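Local structure of tailspike protein (Siphovirus 9NA, 3RIQ) at residues L221-D226 with N253-R258; G233-L238 with S246-Y251; D281-T286 with F348-N353; V293-L298 with F304-Q309; A299-F304 with D328-I333. The protein binds Salmonella lipopolysaccharide as the receptor-binding part of the phage tailspike and, as an endorhamnosidase, probably cuts the O-antigen chain. All coordinates share one frame; numbering follows the deposited sequence.

Contact 1: L221-D226 with N253-R258; sequences LFIRND and NEIGGR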
# COMPACT_ATOMS: atom_id res chain seq x y z
N LEU A 221 -17.99 -1.34 16.21
CA LEU A 221 -18.30 -0.07 16.87
C LEU A 221 -17.53 0.05 18.19
O LEU A 221 -17.54 -0.90 19.01
CB LEU A 221 -19.82 -0.00 17.14
CG LEU A 221 -20.29 1.24 17.92
CD1 LEU A 221 -20.13 2.48 17.06
CD2 LEU A 221 -21.73 1.08 18.32
N PHE A 222 -16.82 1.16 18.36
CA PHE A 222 -16.04 1.46 19.59
C PHE A 222 -16.70 2.56 20.42
O PHE A 222 -17.08 3.61 19.88
CB PHE A 222 -14.62 1.90 19.25
CG PHE A 222 -13.79 0.83 18.61
CD1 PHE A 222 -12.99 -0.02 19.38
CD2 PHE A 222 -13.88 0.58 17.24
CE1 PHE A 222 -12.25 -1.06 18.80
CE2 PHE A 222 -13.14 -0.45 16.65
CZ PHE A 222 -12.34 -1.28 17.43
N ILE A 223 -16.86 2.31 21.73
CA ILE A 223 -17.40 3.27 22.68
C ILE A 223 -16.44 3.41 23.86
O ILE A 223 -16.19 2.42 24.57
CB ILE A 223 -18.80 2.77 23.17
CG1 ILE A 223 -19.81 2.83 22.03
CG2 ILE A 223 -19.29 3.55 24.42
CD1 ILE A 223 -21.09 1.96 22.27
N ARG A 224 -15.89 4.61 24.04
CA ARG A 224 -14.95 4.90 25.16
C ARG A 224 -13.79 3.90 25.21
O ARG A 224 -13.49 3.31 26.28
CB ARG A 224 -15.66 5.02 26.54
CG ARG A 224 -14.85 5.84 27.53
CD ARG A 224 -15.60 6.05 28.88
NE ARG A 224 -14.72 6.80 29.80
CZ ARG A 224 -14.59 8.13 29.83
NH1 ARG A 224 -15.35 8.91 29.04
NH2 ARG A 224 -13.76 8.71 30.71
N ASN A 225 -13.16 3.69 24.04
CA ASN A 225 -11.92 2.89 23.95
C ASN A 225 -10.72 3.81 23.69
O ASN A 225 -10.85 4.81 22.96
CB ASN A 225 -12.01 1.81 22.85
CG ASN A 225 -12.70 0.54 23.33
OD1 ASN A 225 -12.12 -0.57 23.24
ND2 ASN A 225 -13.94 0.66 23.84
N ASP A 226 -9.58 3.48 24.29
CA ASP A 226 -8.32 4.20 24.07
C ASP A 226 -7.22 3.17 23.93
O ASP A 226 -6.94 2.41 24.89
CB ASP A 226 -8.06 5.14 25.25
CG ASP A 226 -6.84 6.03 25.06
OD1 ASP A 226 -6.00 5.78 24.14
OD2 ASP A 226 -6.72 7.02 25.86
N ASN A 253 -19.67 11.90 20.83
CA ASN A 253 -20.40 12.57 21.91
C ASN A 253 -20.63 11.65 23.13
O ASN A 253 -19.75 10.93 23.47
CB ASN A 253 -21.68 13.23 21.38
CG ASN A 253 -21.42 14.28 20.28
OD1 ASN A 253 -20.31 14.48 19.82
ND2 ASN A 253 -22.48 14.95 19.87
N GLU A 254 -21.80 11.69 23.75
CA GLU A 254 -22.06 11.00 25.03
C GLU A 254 -23.08 9.89 24.85
O GLU A 254 -23.94 9.98 24.00
CB GLU A 254 -22.60 11.98 26.09
CG GLU A 254 -21.54 12.74 26.93
CD GLU A 254 -20.87 13.88 26.16
OE1 GLU A 254 -21.57 14.63 25.43
OE2 GLU A 254 -19.65 14.06 26.33
N ILE A 255 -23.01 8.86 25.71
CA ILE A 255 -24.11 7.90 25.90
C ILE A 255 -24.42 7.90 27.38
O ILE A 255 -23.50 7.77 28.22
CB ILE A 255 -23.72 6.46 25.50
CG1 ILE A 255 -23.43 6.40 24.01
CG2 ILE A 255 -24.89 5.50 25.85
CD1 ILE A 255 -22.79 5.07 23.56
N GLY A 256 -25.70 8.09 27.72
CA GLY A 256 -26.15 8.00 29.10
C GLY A 256 -25.49 9.04 30.00
O GLY A 256 -25.45 8.88 31.22
N GLY A 257 -24.94 10.09 29.39
CA GLY A 257 -24.26 11.13 30.14
C GLY A 257 -22.75 11.08 30.28
O GLY A 257 -22.17 11.91 30.98
N ARG A 258 -22.10 10.11 29.64
CA ARG A 258 -20.61 10.06 29.66
C ARG A 258 -20.06 10.01 28.25
O ARG A 258 -20.63 9.32 27.38
CB ARG A 258 -20.10 8.85 30.46
CG ARG A 258 -18.56 8.75 30.49
CD ARG A 258 -18.00 7.74 31.45
NE ARG A 258 -18.18 8.21 32.81
CZ ARG A 258 -18.95 7.61 33.72
NH1 ARG A 258 -19.58 6.48 33.45
NH2 ARG A 258 -19.08 8.16 34.93
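I223 packs against I255 where a hairpin leans on the end of a beta-helix strand. CD1 of I255 lies 3.8 Å from CD1 of I223 and also near its CG1 and CG2. The two side chains cross at about a right angle. R224 follows, its chain extended from CG to NE and running out to R258. CD of R258 sits over one face of the R224 guanidinium, offset toward the rim, and CG of R258 is 3.5 Å from NH1 of R224. The guanidinium planes are 69° apart. A type I' turn from I255 to R258, with G256 and G257 in its middle, sets I255 and R258 side by side. The aliphatic chain of R258 thus packs over the R224 guanidinium. NE of R258 forms a salt bridge to the D294 carboxylate. NH1 of R224 donates to the backbone O of D294, and NH2 to the backbone O of T199. The D294 carboxylate probably offsets part of the like charge, while the carbonyls satisfy N-H groups of R224.

Contact 2: G233-L238 with S246-Y251; sequences GGVRDL and SGVKTY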
# COMPACT_ATOMS: atom_id res chain seq x y z
N GLY A 233 -5.54 -1.75 19.93
CA GLY A 233 -7.01 -1.66 19.76
C GLY A 233 -7.33 -1.21 18.35
O GLY A 233 -6.55 -0.44 17.75
N GLY A 234 -8.48 -1.65 17.84
CA GLY A 234 -8.95 -1.23 16.51
C GLY A 234 -9.36 -2.37 15.62
O GLY A 234 -9.85 -3.39 16.10
N VAL A 235 -9.19 -2.19 14.31
CA VAL A 235 -9.67 -3.17 13.33
C VAL A 235 -8.61 -3.36 12.26
O VAL A 235 -8.07 -2.38 11.73
CB VAL A 235 -10.99 -2.72 12.63
CG1 VAL A 235 -11.43 -3.76 11.60
CG2 VAL A 235 -12.09 -2.42 13.67
N ARG A 236 -8.34 -4.64 11.91
CA ARG A 236 -7.37 -4.94 10.84
C ARG A 236 -7.91 -6.03 9.92
O ARG A 236 -8.51 -6.99 10.43
CB ARG A 236 -6.02 -5.37 11.43
CG ARG A 236 -4.99 -5.76 10.37
CD ARG A 236 -3.58 -5.92 10.92
NE ARG A 236 -3.41 -6.84 12.06
CZ ARG A 236 -3.15 -8.15 11.94
NH1 ARG A 236 -3.16 -8.73 10.73
NH2 ARG A 236 -2.88 -8.89 13.04
N ASP A 237 -7.74 -5.85 8.60
CA ASP A 237 -8.05 -6.93 7.60
C ASP A 237 -9.51 -7.36 7.65
O ASP A 237 -9.80 -8.57 7.78
CB ASP A 237 -7.16 -8.15 7.81
CG ASP A 237 -5.69 -7.86 7.61
OD1 ASP A 237 -5.35 -6.94 6.85
OD2 ASP A 237 -4.86 -8.60 8.21
N LEU A 238 -10.43 -6.40 7.56
CA LEU A 238 -11.87 -6.70 7.62
C LEU A 238 -12.55 -6.27 6.31
O LEU A 238 -12.21 -5.22 5.74
CB LEU A 238 -12.51 -5.92 8.78
CG LEU A 238 -14.02 -6.12 8.96
CD1 LEU A 238 -14.34 -7.54 9.43
CD2 LEU A 238 -14.56 -5.07 9.95
N SER A 246 -22.07 2.76 9.21
CA SER A 246 -20.76 3.00 8.61
C SER A 246 -19.85 1.75 8.65
O SER A 246 -20.04 0.86 9.48
CB SER A 246 -20.09 4.19 9.27
OG SER A 246 -20.76 5.39 8.98
N GLY A 247 -18.89 1.69 7.74
CA GLY A 247 -18.13 0.44 7.55
C GLY A 247 -17.55 -0.04 8.87
O GLY A 247 -17.72 -1.21 9.24
N VAL A 248 -16.87 0.87 9.57
CA VAL A 248 -16.57 0.73 11.00
C VAL A 248 -16.80 2.13 11.59
O VAL A 248 -16.81 3.14 10.87
CB VAL A 248 -15.10 0.28 11.29
CG1 VAL A 248 -14.81 -1.11 10.69
CG2 VAL A 248 -14.07 1.34 10.82
N LYS A 249 -16.94 2.21 12.91
CA LYS A 249 -17.28 3.50 13.54
C LYS A 249 -16.69 3.67 14.92
O LYS A 249 -16.73 2.72 15.74
CB LYS A 249 -18.82 3.60 13.67
CG LYS A 249 -19.32 4.88 14.34
CD LYS A 249 -20.85 5.03 14.24
CE LYS A 249 -21.30 6.23 15.07
NZ LYS A 249 -22.81 6.35 15.23
N THR A 250 -16.18 4.88 15.19
CA THR A 250 -15.90 5.32 16.55
C THR A 250 -17.09 6.19 16.97
O THR A 250 -17.44 7.13 16.27
CB THR A 250 -14.58 6.08 16.65
OG1 THR A 250 -14.57 7.17 15.71
CG2 THR A 250 -13.41 5.17 16.34
N TYR A 251 -17.71 5.85 18.09
CA TYR A 251 -18.89 6.61 18.55
C TYR A 251 -18.51 8.06 18.86
O TYR A 251 -17.40 8.38 19.27
CB TYR A 251 -19.51 5.90 19.79
CG TYR A 251 -21.02 6.15 19.99
CD1 TYR A 251 -21.96 5.29 19.46
CD2 TYR A 251 -21.47 7.23 20.73
CE1 TYR A 251 -23.32 5.52 19.63
CE2 TYR A 251 -22.81 7.47 20.91
CZ TYR A 251 -23.73 6.62 20.37
OH TYR A 251 -25.09 6.83 20.56
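V248 points its CG1 methyl between V235 and L238. CD2 of L238 is 4.0 Å from CG1 of V248, and CG2 of V235 is 4.2 Å from the same methyl. Contact across the pair of segments is purely apolar. L238 and V248 run past each other in opposite directions. The leucine gets there with CG anti to its backbone N (chi1 179°), and V248 with CG1 anti to its carbonyl carbon. This is the hydrophobic interior of a right-handed beta-helix. Strands 234-236, 238-241 and 249-250 belong to one coil, and the side chains of three walls meet inside it. I270, from the next coil, touches both V235 and V248. F222 and V220, from the coil before, touch V235 and L238. The corner between the first two walls lies at D237, which has left-handed backbone angles (phi 60°, psi 52°). V235 and L238, on its two sides, both face V248. On the outer surface of that corner, NH1 of R236 forms a salt bridge to OD2 of D237 at 3.0 Å, though the hydrogen bond within it is weak. R236 and D237 also make long, weak ion pairs to D237 and R236 of the neighbouring subunits, so this corner faces the trimer interface. On the other segment, O of G247 accepts a bond from OG of S240, and OG1 of T250 is tied to O of N283.

Contact 3: D281-T286 with F348-N353; sequences DVNADT and FDRGTN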
# COMPACT_ATOMS: atom_id res chain seq x y z
N ASP A 281 -16.18 5.76 9.59
CA ASP A 281 -16.60 6.97 10.34
C ASP A 281 -15.71 7.02 11.57
O ASP A 281 -16.04 6.41 12.60
CB ASP A 281 -18.08 6.86 10.77
CG ASP A 281 -18.50 8.00 11.70
OD1 ASP A 281 -17.71 8.96 11.84
OD2 ASP A 281 -19.63 7.93 12.25
N VAL A 282 -14.58 7.70 11.47
CA VAL A 282 -13.65 7.78 12.60
C VAL A 282 -13.74 9.21 13.14
O VAL A 282 -12.77 9.97 13.11
CB VAL A 282 -12.21 7.38 12.19
CG1 VAL A 282 -11.29 7.34 13.42
CG2 VAL A 282 -12.21 5.98 11.53
N ASN A 283 -14.96 9.59 13.57
CA ASN A 283 -15.19 10.89 14.19
C ASN A 283 -15.41 10.76 15.69
O ASN A 283 -15.90 9.72 16.17
CB ASN A 283 -16.43 11.55 13.56
CG ASN A 283 -16.15 12.08 12.15
OD1 ASN A 283 -15.93 13.29 11.96
ND2 ASN A 283 -16.16 11.18 11.16
N ALA A 284 -15.11 11.83 16.42
CA ALA A 284 -15.32 11.86 17.88
C ALA A 284 -16.38 12.89 18.31
O ALA A 284 -17.10 12.62 19.25
CB ALA A 284 -13.99 12.14 18.60
N ASP A 285 -16.46 14.03 17.62
CA ASP A 285 -17.52 15.02 17.87
C ASP A 285 -18.51 15.03 16.71
O ASP A 285 -18.11 14.87 15.54
CB ASP A 285 -16.91 16.43 18.01
CG ASP A 285 -16.12 16.63 19.28
OD1 ASP A 285 -16.49 16.04 20.33
OD2 ASP A 285 -15.10 17.35 19.22
N THR A 286 -19.78 15.29 17.00
CA THR A 286 -20.78 15.41 15.94
C THR A 286 -21.89 16.37 16.37
O THR A 286 -22.11 16.57 17.57
CB THR A 286 -21.38 14.04 15.54
OG1 THR A 286 -22.11 14.18 14.33
CG2 THR A 286 -22.31 13.47 16.61
N PHE A 348 -12.97 13.12 3.59
CA PHE A 348 -13.34 14.34 4.32
C PHE A 348 -12.58 14.37 5.66
O PHE A 348 -12.66 13.44 6.47
CB PHE A 348 -14.87 14.37 4.53
CG PHE A 348 -15.46 15.72 4.87
CD1 PHE A 348 -16.48 16.26 4.06
CD2 PHE A 348 -15.09 16.43 6.02
CE1 PHE A 348 -17.09 17.52 4.38
CE2 PHE A 348 -15.70 17.66 6.34
CZ PHE A 348 -16.70 18.20 5.52
N ASP A 349 -11.84 15.45 5.88
CA ASP A 349 -11.19 15.74 7.17
C ASP A 349 -11.93 16.87 7.85
O ASP A 349 -11.84 18.04 7.42
CB ASP A 349 -9.68 16.04 6.96
CG ASP A 349 -8.93 16.29 8.26
OD1 ASP A 349 -9.53 16.70 9.28
OD2 ASP A 349 -7.70 16.12 8.24
N ARG A 350 -12.69 16.50 8.89
CA ARG A 350 -13.53 17.45 9.62
C ARG A 350 -12.75 18.08 10.79
O ARG A 350 -13.26 18.97 11.50
CB ARG A 350 -14.80 16.73 10.13
CG ARG A 350 -15.67 17.60 11.03
CD ARG A 350 -16.85 18.19 10.38
NE ARG A 350 -17.90 17.32 10.86
CZ ARG A 350 -19.21 17.57 10.97
NH1 ARG A 350 -19.79 18.71 10.56
NH2 ARG A 350 -19.95 16.60 11.48
N GLY A 351 -11.53 17.61 11.00
CA GLY A 351 -10.67 18.10 12.09
C GLY A 351 -9.64 19.10 11.59
O GLY A 351 -9.92 19.95 10.74
N THR A 352 -8.44 19.00 12.15
CA THR A 352 -7.35 19.89 11.78
C THR A 352 -6.03 19.23 12.14
O THR A 352 -6.01 18.28 12.91
CB THR A 352 -7.50 21.26 12.54
OG1 THR A 352 -6.57 22.20 12.03
CG2 THR A 352 -7.24 21.08 14.06
N ASN A 353 -4.91 19.72 11.62
CA ASN A 353 -3.59 19.28 12.06
C ASN A 353 -3.47 17.75 11.95
O ASN A 353 -2.95 17.10 12.84
CB ASN A 353 -3.32 19.79 13.49
CG ASN A 353 -1.93 19.47 13.99
OD1 ASN A 353 -0.97 19.44 13.21
ND2 ASN A 353 -1.80 19.20 15.30
O HOH W 1 -18.15 14.68 12.77
O HOH W 2 -20.52 13.41 12.29
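N283 and R350 meet in a largely water-mediated polar contact where two turns leave strands 281-282 and 347-349. Their direct touch is slight: OD1 of N283 lies 4.1 Å from CB of R350. The side chains cross at about a right angle, with amide and guanidinium planes 79° apart. Water does most of the joining. NH2 of R350 donates to water 1 at 2.9 Å. That water donates in turn to OD1 of N283 at 2.7 Å and to O of D285 at 2.8 Å. Water 2 is 2.7 Å from OG1 of T286 and takes a weak bond from the same NH2. Both waters lie at the guanidinium edge, in its plane. In the right-handed beta-helix the two strands are two coils apart, with strand 326-327 between them. R350 therefore has to reach across a coil, and it touches W326 and F304 on the way. Its chain bends at chi2 (101°) and chi3 (102°) to bring NH2 to the waters. The amide of N283 is steadied from its own segment, since ND2 donates to OD1 of D281 at 2.8 Å, nearly in line with the C-O bond. In segment 348-353 an Asx turn from D349 to G351 shapes the backbone around R350: N of G351 donates to OD1 of D349 at 2.8 Å. D285 is held by salt bridges to R261 and R292.

Contact 4: V293-L298 with F304-Q309; sequences VDDYTL and FQLPTQ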
# COMPACT_ATOMS: atom_id res chain seq x y z
N VAL A 293 -18.27 15.31 28.75
CA VAL A 293 -18.32 14.78 30.10
C VAL A 293 -17.31 13.64 30.24
O VAL A 293 -17.40 12.64 29.52
CB VAL A 293 -19.75 14.28 30.46
CG1 VAL A 293 -19.77 13.84 31.90
CG2 VAL A 293 -20.79 15.39 30.24
N ASP A 294 -16.39 13.78 31.19
CA ASP A 294 -15.31 12.79 31.45
C ASP A 294 -14.45 12.63 30.16
O ASP A 294 -14.15 11.52 29.68
CB ASP A 294 -15.87 11.45 31.96
CG ASP A 294 -16.59 11.57 33.29
OD1 ASP A 294 -16.19 12.41 34.14
OD2 ASP A 294 -17.57 10.82 33.48
N ASP A 295 -14.09 13.78 29.59
CA ASP A 295 -13.26 13.85 28.40
C ASP A 295 -12.68 15.27 28.42
O ASP A 295 -13.00 16.10 29.30
CB ASP A 295 -14.10 13.60 27.13
CG ASP A 295 -13.30 12.95 26.01
OD1 ASP A 295 -12.12 13.29 25.84
OD2 ASP A 295 -13.89 12.10 25.27
N TYR A 296 -11.86 15.59 27.42
CA TYR A 296 -11.35 16.96 27.33
C TYR A 296 -12.48 17.99 27.18
O TYR A 296 -13.46 17.75 26.46
CB TYR A 296 -10.42 17.13 26.13
CG TYR A 296 -9.12 16.37 26.21
CD1 TYR A 296 -8.08 16.79 27.05
CD2 TYR A 296 -8.91 15.23 25.45
CE1 TYR A 296 -6.87 16.12 27.13
CE2 TYR A 296 -7.70 14.53 25.51
CZ TYR A 296 -6.69 14.98 26.36
OH TYR A 296 -5.48 14.29 26.45
N THR A 297 -12.33 19.13 27.86
CA THR A 297 -13.32 20.20 27.77
C THR A 297 -13.26 20.94 26.42
O THR A 297 -12.24 20.85 25.70
CB THR A 297 -13.14 21.23 28.89
OG1 THR A 297 -11.90 21.90 28.71
CG2 THR A 297 -13.16 20.55 30.26
N LEU A 298 -14.32 21.69 26.10
CA LEU A 298 -14.31 22.56 24.93
C LEU A 298 -13.16 23.58 25.00
O LEU A 298 -12.54 23.92 23.97
CB LEU A 298 -15.64 23.29 24.78
CG LEU A 298 -16.86 22.41 24.51
CD1 LEU A 298 -18.14 23.26 24.55
CD2 LEU A 298 -16.73 21.65 23.19
N PHE A 304 -14.50 19.16 17.14
CA PHE A 304 -13.89 18.50 15.97
C PHE A 304 -12.37 18.44 16.06
O PHE A 304 -11.73 17.95 15.14
CB PHE A 304 -14.30 19.09 14.60
CG PHE A 304 -15.79 19.14 14.36
CD1 PHE A 304 -16.57 17.99 14.50
CD2 PHE A 304 -16.40 20.34 13.97
CE1 PHE A 304 -17.94 18.02 14.24
CE2 PHE A 304 -17.80 20.41 13.71
CZ PHE A 304 -18.58 19.25 13.84
N GLN A 305 -11.79 18.92 17.16
CA GLN A 305 -10.32 19.02 17.24
C GLN A 305 -9.68 18.25 18.41
O GLN A 305 -8.59 18.58 18.88
CB GLN A 305 -9.90 20.51 17.26
CG GLN A 305 -10.42 21.26 16.05
CD GLN A 305 -9.93 22.69 15.96
OE1 GLN A 305 -9.30 23.23 16.88
NE2 GLN A 305 -10.26 23.33 14.84
N LEU A 306 -10.36 17.20 18.87
CA LEU A 306 -9.75 16.39 19.94
C LEU A 306 -8.48 15.72 19.43
O LEU A 306 -8.43 15.33 18.25
CB LEU A 306 -10.74 15.30 20.42
CG LEU A 306 -11.92 15.85 21.24
CD1 LEU A 306 -13.08 14.83 21.36
CD2 LEU A 306 -11.42 16.30 22.64
N PRO A 307 -7.49 15.50 20.31
CA PRO A 307 -6.26 14.85 19.86
C PRO A 307 -6.39 13.32 19.82
O PRO A 307 -5.82 12.59 20.62
CB PRO A 307 -5.22 15.35 20.87
CG PRO A 307 -6.02 15.40 22.20
CD PRO A 307 -7.41 15.88 21.74
N THR A 308 -7.17 12.85 18.87
CA THR A 308 -7.49 11.43 18.81
C THR A 308 -6.29 10.56 18.44
O THR A 308 -6.22 9.42 18.90
CB THR A 308 -8.69 11.17 17.89
OG1 THR A 308 -8.50 11.87 16.64
CG2 THR A 308 -9.97 11.68 18.55
N GLN A 309 -5.37 11.06 17.59
CA GLN A 309 -4.12 10.30 17.27
C GLN A 309 -4.40 8.89 16.78
O GLN A 309 -3.71 7.95 17.15
CB GLN A 309 -3.20 10.22 18.50
CG GLN A 309 -2.57 11.56 18.95
CD GLN A 309 -1.32 11.31 19.81
OE1 GLN A 309 -0.26 10.88 19.30
NE2 GLN A 309 -1.43 11.53 21.11
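The Y296 ring is met obliquely by L306 and P307. CG of P307 comes within 3.8 Å of CE2 of Y296, and CD of P307 is near CE2 and CD2 of Y296. L306 sits farther back. Its CD2 is 3.7 Å from Y296 CB. The distance from L306 CD2 to Y296 CD2 is 3.9 Å. Y296 thus rests on the leucine at its root and on the proline farther out. The other flat group is the D295 carboxylate. N of Y296 donates to OD1 of D295 at 2.8 Å, on the anti lone pair. The same OD1 binds OH of Y263, and OD2 binds OG of S259. Both segments lie in the long excursion between strands 281-282 and 311-318. Here the chain leaves the beta-helix and folds back on itself over the lateral surface, so this apolar patch joins two parts of the same excursion. L306 holds CG anti to its carbonyl carbon (chi1 -71°), which turns the branched end toward Y296 although its CB leaves the backbone to one side. L306 is buried and also touches R261. P307 is the centre of an inverse gamma turn, with N of T308 giving a weak bond to O of L306 at 2.8 Å. The turn probably helps to place the proline ring beside the tyrosine. O of Y296 accepts from NH1 of R292.

Contact 5: A299-F304 with D328-I333; sequences AEYPWF and DGQKNI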
# COMPACT_ATOMS: atom_id res chain seq x y z
N ALA A 299 -12.84 24.06 26.20
CA ALA A 299 -11.76 25.02 26.33
C ALA A 299 -10.39 24.39 26.05
O ALA A 299 -9.48 25.06 25.51
CB ALA A 299 -11.78 25.65 27.69
N GLU A 300 -10.24 23.11 26.41
CA GLU A 300 -9.01 22.38 26.12
C GLU A 300 -8.84 22.08 24.62
O GLU A 300 -7.75 22.27 24.07
CB GLU A 300 -8.96 21.08 26.94
CG GLU A 300 -8.68 21.37 28.41
CD GLU A 300 -8.75 20.16 29.30
OE1 GLU A 300 -9.60 19.27 29.08
OE2 GLU A 300 -7.97 20.12 30.28
N TYR A 301 -9.92 21.58 23.99
CA TYR A 301 -9.91 21.32 22.53
C TYR A 301 -11.26 21.68 21.96
O TYR A 301 -12.26 21.09 22.35
CB TYR A 301 -9.65 19.83 22.26
CG TYR A 301 -8.24 19.45 22.58
CD1 TYR A 301 -7.21 19.76 21.69
CD2 TYR A 301 -7.91 18.84 23.80
CE1 TYR A 301 -5.90 19.46 22.00
CE2 TYR A 301 -6.60 18.53 24.13
CZ TYR A 301 -5.61 18.84 23.21
OH TYR A 301 -4.31 18.53 23.50
N PRO A 302 -11.28 22.59 20.97
CA PRO A 302 -12.54 22.92 20.30
C PRO A 302 -13.20 21.75 19.64
O PRO A 302 -12.56 20.70 19.38
CB PRO A 302 -12.12 23.93 19.24
CG PRO A 302 -10.88 24.60 19.82
CD PRO A 302 -10.16 23.43 20.50
N TRP A 303 -14.49 21.93 19.35
CA TRP A 303 -15.27 20.89 18.65
C TRP A 303 -14.54 20.47 17.36
O TRP A 303 -14.01 21.31 16.62
CB TRP A 303 -16.63 21.44 18.29
CG TRP A 303 -17.76 20.47 18.26
CD1 TRP A 303 -18.59 20.19 17.19
CD2 TRP A 303 -18.23 19.67 19.36
NE1 TRP A 303 -19.54 19.26 17.56
CE2 TRP A 303 -19.38 18.95 18.90
CE3 TRP A 303 -17.83 19.52 20.70
CZ2 TRP A 303 -20.09 18.07 19.71
CZ3 TRP A 303 -18.57 18.65 21.54
CH2 TRP A 303 -19.70 17.95 21.03
N PHE A 304 -14.50 19.16 17.14
CA PHE A 304 -13.89 18.50 15.97
C PHE A 304 -12.37 18.44 16.06
O PHE A 304 -11.73 17.95 15.14
CB PHE A 304 -14.30 19.09 14.60
CG PHE A 304 -15.79 19.14 14.36
CD1 PHE A 304 -16.57 17.99 14.50
CD2 PHE A 304 -16.40 20.34 13.97
CE1 PHE A 304 -17.94 18.02 14.24
CE2 PHE A 304 -17.80 20.41 13.71
CZ PHE A 304 -18.58 19.25 13.84
N ASP A 328 -12.49 13.14 12.15
CA ASP A 328 -12.23 14.49 12.72
C ASP A 328 -11.03 14.36 13.66
O ASP A 328 -10.29 13.37 13.62
CB ASP A 328 -13.46 15.10 13.43
CG ASP A 328 -13.75 14.45 14.79
OD1 ASP A 328 -13.28 13.30 14.99
OD2 ASP A 328 -14.43 15.08 15.64
N GLY A 329 -10.88 15.32 14.55
CA GLY A 329 -9.80 15.34 15.51
C GLY A 329 -8.49 15.79 14.89
O GLY A 329 -8.43 16.28 13.75
N GLN A 330 -7.44 15.70 15.68
CA GLN A 330 -6.11 16.12 15.22
C GLN A 330 -5.06 15.14 15.62
O GLN A 330 -5.30 14.24 16.42
CB GLN A 330 -5.76 17.52 15.75
CG GLN A 330 -5.63 17.64 17.29
CD GLN A 330 -5.15 19.04 17.68
OE1 GLN A 330 -4.00 19.42 17.38
NE2 GLN A 330 -6.04 19.84 18.24
N LYS A 331 -3.89 15.29 14.99
CA LYS A 331 -2.73 14.43 15.17
C LYS A 331 -3.00 12.98 14.74
O LYS A 331 -2.28 12.07 15.14
CB LYS A 331 -2.23 14.48 16.62
CG LYS A 331 -1.70 15.86 17.01
CD LYS A 331 -1.32 15.92 18.50
CE LYS A 331 0.15 15.46 18.67
NZ LYS A 331 0.61 15.14 20.03
N ASN A 332 -3.98 12.80 13.88
CA ASN A 332 -4.18 11.51 13.21
C ASN A 332 -3.19 11.33 12.07
O ASN A 332 -2.77 12.32 11.47
CB ASN A 332 -5.60 11.39 12.65
CG ASN A 332 -6.68 11.60 13.71
OD1 ASN A 332 -6.82 10.83 14.65
ND2 ASN A 332 -7.47 12.65 13.54
N ILE A 333 -2.85 10.09 11.76
CA ILE A 333 -2.03 9.74 10.56
C ILE A 333 -2.90 8.91 9.65
O ILE A 333 -3.45 7.91 10.07
CB ILE A 333 -0.73 8.99 10.96
CG1 ILE A 333 0.16 9.92 11.77
CG2 ILE A 333 -0.01 8.45 9.71
CD1 ILE A 333 1.36 9.24 12.44
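F304 and D328 cross at about a right angle beside the beta-helix, with ring and carboxylate planes 72° apart. The contact joins the excursion between strands 281-282 and 311-318 to the turn that leads from strand 326-327 to strand 333-340 of that helix. OD2 of D328 lies at the ring edge, near its plane, 3.8 Å from CD1 of F304. There it faces the ring hydrogens, a favourable place for a carboxylate. The same OD2 of D328 also lies against the backbone, 3.5 Å from CA of F304. The second pair has a similar geometry but is only van der Waals packing. The amide of Q330 stands nearly upright to the Y301 ring (83°), and its NE2 meets the ring edge, 3.6 Å from CD1 of Y301. Both polar groups have hydrogen-bond partners away from the rings. NE2 of Q330 donates to O of Q305, while OD1 and OD2 of D328 accept from the backbone N of A284 and D285. The carboxylate thus pins the turn after strand 281-282 beside F304. One face of the F304 ring is covered by its own neighbour: CD1 of W303 lies 3.4 Å above the plane, over the centre. Between the two side-chain pairs the backbones come close. N of G329 donates to O of F304 at 2.8 Å, with an N-H...O angle of 141° and from above the carbonyl plane.

In the fold
Contact 2 is the buried, apolar one, inside the beta-helix. The other four are partly buried and lie on the lateral side, where turns and excursions leave the coils. Contacts 1 and 2 share neighbouring strands, with F222 bonded to K249 and Y251. Contact 2 passes on to contact 3 through V248 O and D281 N. Contacts 4 and 5 share F304 and belong to the same excursion. D285 of contact 3 holds that excursion through N of F304, and contact 4 touches contact 1 through D294. Contact 2 is purely apolar. Contacts 1 and 4 keep apolar packing beside polar groups, contact 3 relies on water, and contact 5 on ring edges and a backbone bond.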